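Local coordinates for phosphoenolpyruvate-protein phosphotransferase (Acinetobacter sp., PDB 3CI6) that probably transfers phosphate from phosphoenolpyruvate to a histidine of a partner protein in sugar uptake, and is represented here by its GAF domain, at residues L49-E52 against R53-R56. Numbering follows the deposited sequence. Where two conformers were deposited one is given.
Sequences LLDE and RNQR. With P4G (1-ethoxy-2-(2-ethoxyethoxy)ethane), chain F.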
ATOM      1  N   LEU B  49       5.510  -8.925  12.937  1.00  5.30           N
ATOM      2  CA  LEU B  49       4.192  -9.335  12.473  1.00  5.67           C
ATOM      3  C   LEU B  49       3.417 -10.005  13.584  1.00  6.57           C
ATOM      4  O   LEU B  49       3.983 -10.744  14.413  1.00  6.23           O
ATOM      5  CB  LEU B  49       4.272 -10.296  11.279  1.00  6.75           C
ATOM      6  CG  LEU B  49       4.833  -9.684   9.997  1.00  9.35           C
ATOM      7  CD1 LEU B  49       4.596 -10.702   8.876  1.00 11.71           C
ATOM      8  CD2 LEU B  49       4.196  -8.316   9.717  1.00 11.89           C
ATOM      9  N   LEU B  50       2.133  -9.727  13.667  0.60  7.42           N
ATOM     10  CA  LEU B  50       1.295 -10.376  14.659  0.60  8.72           C
ATOM     11  C   LEU B  50       1.087 -11.845  14.258  0.60  8.05           C
ATOM     12  O   LEU B  50       0.522 -12.119  13.204  0.60  8.96           O
ATOM     13  CB  LEU B  50      -0.023  -9.591  14.802  0.60  8.49           C
ATOM     14  CG  LEU B  50      -0.744  -9.681  16.154  0.60  8.91           C
ATOM     15  CD1 LEU B  50      -1.940  -8.720  16.229  0.60 13.27           C
ATOM     16  CD2 LEU B  50      -1.143 -11.137  16.388  0.60 10.31           C
ATOM     17  N   ASP B  51       1.507 -12.776  15.134  1.00  8.82           N
ATOM     18  CA  ASP B  51       1.464 -14.211  14.994  1.00 10.19           C
ATOM     19  C   ASP B  51       0.261 -14.613  15.826  1.00 12.59           C
ATOM     20  O   ASP B  51       0.339 -14.730  17.051  1.00 12.82           O
ATOM     21  CB  ASP B  51       2.763 -14.802  15.527  1.00 10.60           C
ATOM     22  CG  ASP B  51       2.760 -16.304  15.516  1.00 12.30           C
ATOM     23  OD1 ASP B  51       1.703 -16.886  15.143  1.00 14.02           O
ATOM     24  OD2 ASP B  51       3.825 -16.859  15.812  1.00 14.37           O
ATOM     25  N   GLU B  52      -0.878 -14.818  15.194  0.60 13.70           N
ATOM     26  CA  GLU B  52      -2.078 -15.036  15.978  0.60 14.29           C
ATOM     27  C   GLU B  52      -2.104 -16.441  16.592  0.60 13.02           C
ATOM     28  O   GLU B  52      -2.750 -16.644  17.605  0.60 14.13           O
ATOM     29  CB  GLU B  52      -3.320 -14.784  15.135  0.60 15.24           C
ATOM     30  CG  GLU B  52      -4.458 -14.180  15.914  0.60 16.86           C
ATOM     31  CD  GLU B  52      -5.405 -13.388  15.033  0.60 17.40           C
ATOM     32  OE1 GLU B  52      -5.492 -13.697  13.818  0.60 20.90           O
ATOM     33  OE2 GLU B  52      -6.047 -12.463  15.567  0.60 21.63           O
ATOM     34  N   ARG B  53      -1.402 -17.388  15.993  1.00 11.82           N
ATOM     35  CA  ARG B  53      -1.293 -18.713  16.582  1.00 11.68           C
ATOM     36  C   ARG B  53      -0.607 -18.709  17.950  1.00 11.05           C
ATOM     37  O   ARG B  53      -1.056 -19.352  18.903  1.00  9.43           O
ATOM     38  CB  ARG B  53      -0.453 -19.535  15.631  1.00 12.90           C
ATOM     39  CG  ARG B  53      -0.973 -20.763  15.339  1.00 13.73           C
ATOM     40  CD  ARG B  53      -0.125 -21.460  14.273  1.00 13.82           C
ATOM     41  NE  ARG B  53       0.206 -22.772  14.775  1.00 11.81           N
ATOM     42  CZ  ARG B  53       0.383 -23.860  14.043  1.00 11.40           C
ATOM     43  NH1 ARG B  53       0.283 -23.822  12.723  1.00  9.55           N
ATOM     44  NH2 ARG B  53       0.679 -24.985  14.649  1.00 10.60           N
ATOM     45  N   ASN B  54       0.475 -17.938  18.044  1.00 10.10           N
ATOM     46  CA  ASN B  54       1.247 -17.818  19.278  1.00 11.72           C
ATOM     47  C   ASN B  54       0.944 -16.562  20.097  1.00 12.20           C
ATOM     48  O   ASN B  54       1.580 -16.315  21.110  1.00 12.06           O
ATOM     49  CB  ASN B  54       2.742 -17.898  18.933  1.00 11.26           C
ATOM     50  CG  ASN B  54       3.129 -19.292  18.425  1.00 12.86           C
ATOM     51  OD1 ASN B  54       3.057 -20.241  19.184  1.00 14.72           O
ATOM     52  ND2 ASN B  54       3.498 -19.411  17.151  1.00 16.39           N
ATOM     53  N   GLN B  55      -0.029 -15.776  19.646  1.00 12.10           N
ATOM     54  CA  GLN B  55      -0.474 -14.572  20.344  1.00 12.51           C
ATOM     55  C   GLN B  55       0.679 -13.657  20.747  1.00 11.53           C
ATOM     56  O   GLN B  55       0.908 -13.366  21.938  1.00 12.48           O
ATOM     57  CB  GLN B  55      -1.333 -14.951  21.550  1.00 13.89           C
ATOM     58  CG  GLN B  55      -2.708 -15.476  21.099  1.00 17.25           C
ATOM     59  CD  GLN B  55      -3.545 -14.426  20.377  1.00 21.25           C
ATOM     60  OE1 GLN B  55      -3.924 -13.412  20.968  1.00 25.12           O
ATOM     61  NE2 GLN B  55      -3.812 -14.644  19.091  1.00 24.46           N
ATOM     62  N   ARG B  56       1.462 -13.273  19.752  1.00  9.33           N
ATOM     63  CA  ARG B  56       2.631 -12.484  19.994  1.00  8.53           C
ATOM     64  C   ARG B  56       2.979 -11.758  18.701  1.00  6.81           C
ATOM     65  O   ARG B  56       2.529 -12.138  17.626  1.00  6.92           O
ATOM     66  CB  ARG B  56       3.815 -13.384  20.374  1.00  8.36           C
ATOM     67  CG  ARG B  56       4.219 -14.318  19.251  1.00 12.39           C
ATOM     68  CD  ARG B  56       5.390 -15.242  19.536  1.00 16.15           C
ATOM     69  NE  ARG B  56       5.707 -16.031  18.339  1.00 19.86           N
ATOM     70  CZ  ARG B  56       6.753 -16.853  18.249  1.00 24.56           C
ATOM     71  NH1 ARG B  56       6.962 -17.570  17.141  1.00 25.82           N
ATOM     72  NH2 ARG B  56       7.596 -16.955  19.272  1.00 27.04           N
TER
HETATM   73  C8  P4G F 169       1.728 -17.192   7.611  1.00 26.71           C
HETATM   74  C7  P4G F 169       2.089 -15.870   6.959  1.00 29.17           C
HETATM   75  O4  P4G F 169       1.853 -14.822   7.881  1.00 31.73           O
HETATM   76  C6  P4G F 169       2.736 -14.972   8.960  1.00 27.89           C
HETATM   77  C5  P4G F 169       2.780 -13.913  10.024  1.00 30.10           C
HETATM   78  O3  P4G F 169       3.509 -14.264  11.242  1.00 32.78           O
HETATM   79  C4  P4G F 169       4.211 -15.468  11.174  1.00 29.84           C
HETATM   80  C3  P4G F 169       4.870 -15.633  12.485  1.00 33.03           C
HETATM   81  O2  P4G F 169       5.225 -17.001  12.600  1.00 36.94           O
HETATM   82  C2  P4G F 169       6.259 -17.332  11.697  1.00 36.36           C
HETATM   83  C1  P4G F 169       6.067 -18.818  11.416  1.00 37.92           C
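Asp51 and Arg56 close the hairpin between strands 44-51 and 56-63 as an antiparallel hydrogen-bonded pair. Asp51 N bonds to Arg56 O at 2.8 Å, while the return bond from Arg56 N to Asp51 O is longer, at 3.3 Å. Gln55, with positive phi (49°), faces Asp51 together with Arg56, an arrangement that fits a G1 beta bulge.

The tight part is the buried Asp51 carboxylate, swung anti to its own backbone N (chi1 176°) and turned back over the turn. Its OD2 accepts Asn54 ND2 at 2.9 Å on the syn side and Arg56 NE at 3.3 Å on the anti side, both well out of the carboxylate plane, on the same face. The arginine comes alongside, extended from CG to NE, and presents the edge of its guanidinium in a salt bridge. OD1 takes a weak bond from Asn54 N, and P4G C3 lies 3.8 Å from Asp51 CG.

The exposed side is held more sparsely. Gln55 folds back at chi2 (-64°) so that NE2 meets a lone pair of Glu52 O at 2.7 Å, whereas the Glu52 carboxylate is engaged by Lys127 in a salt bridge (OE2 to NZ). Arg53 meets Asp51 through its CB, 3.5 Å from OD1.

With two donors on OD2, one cationic, Asp51 is probably ionised, and its charge would help hold the turn at the P4G pocket of this GAF domain, to which Asp51 itself belongs.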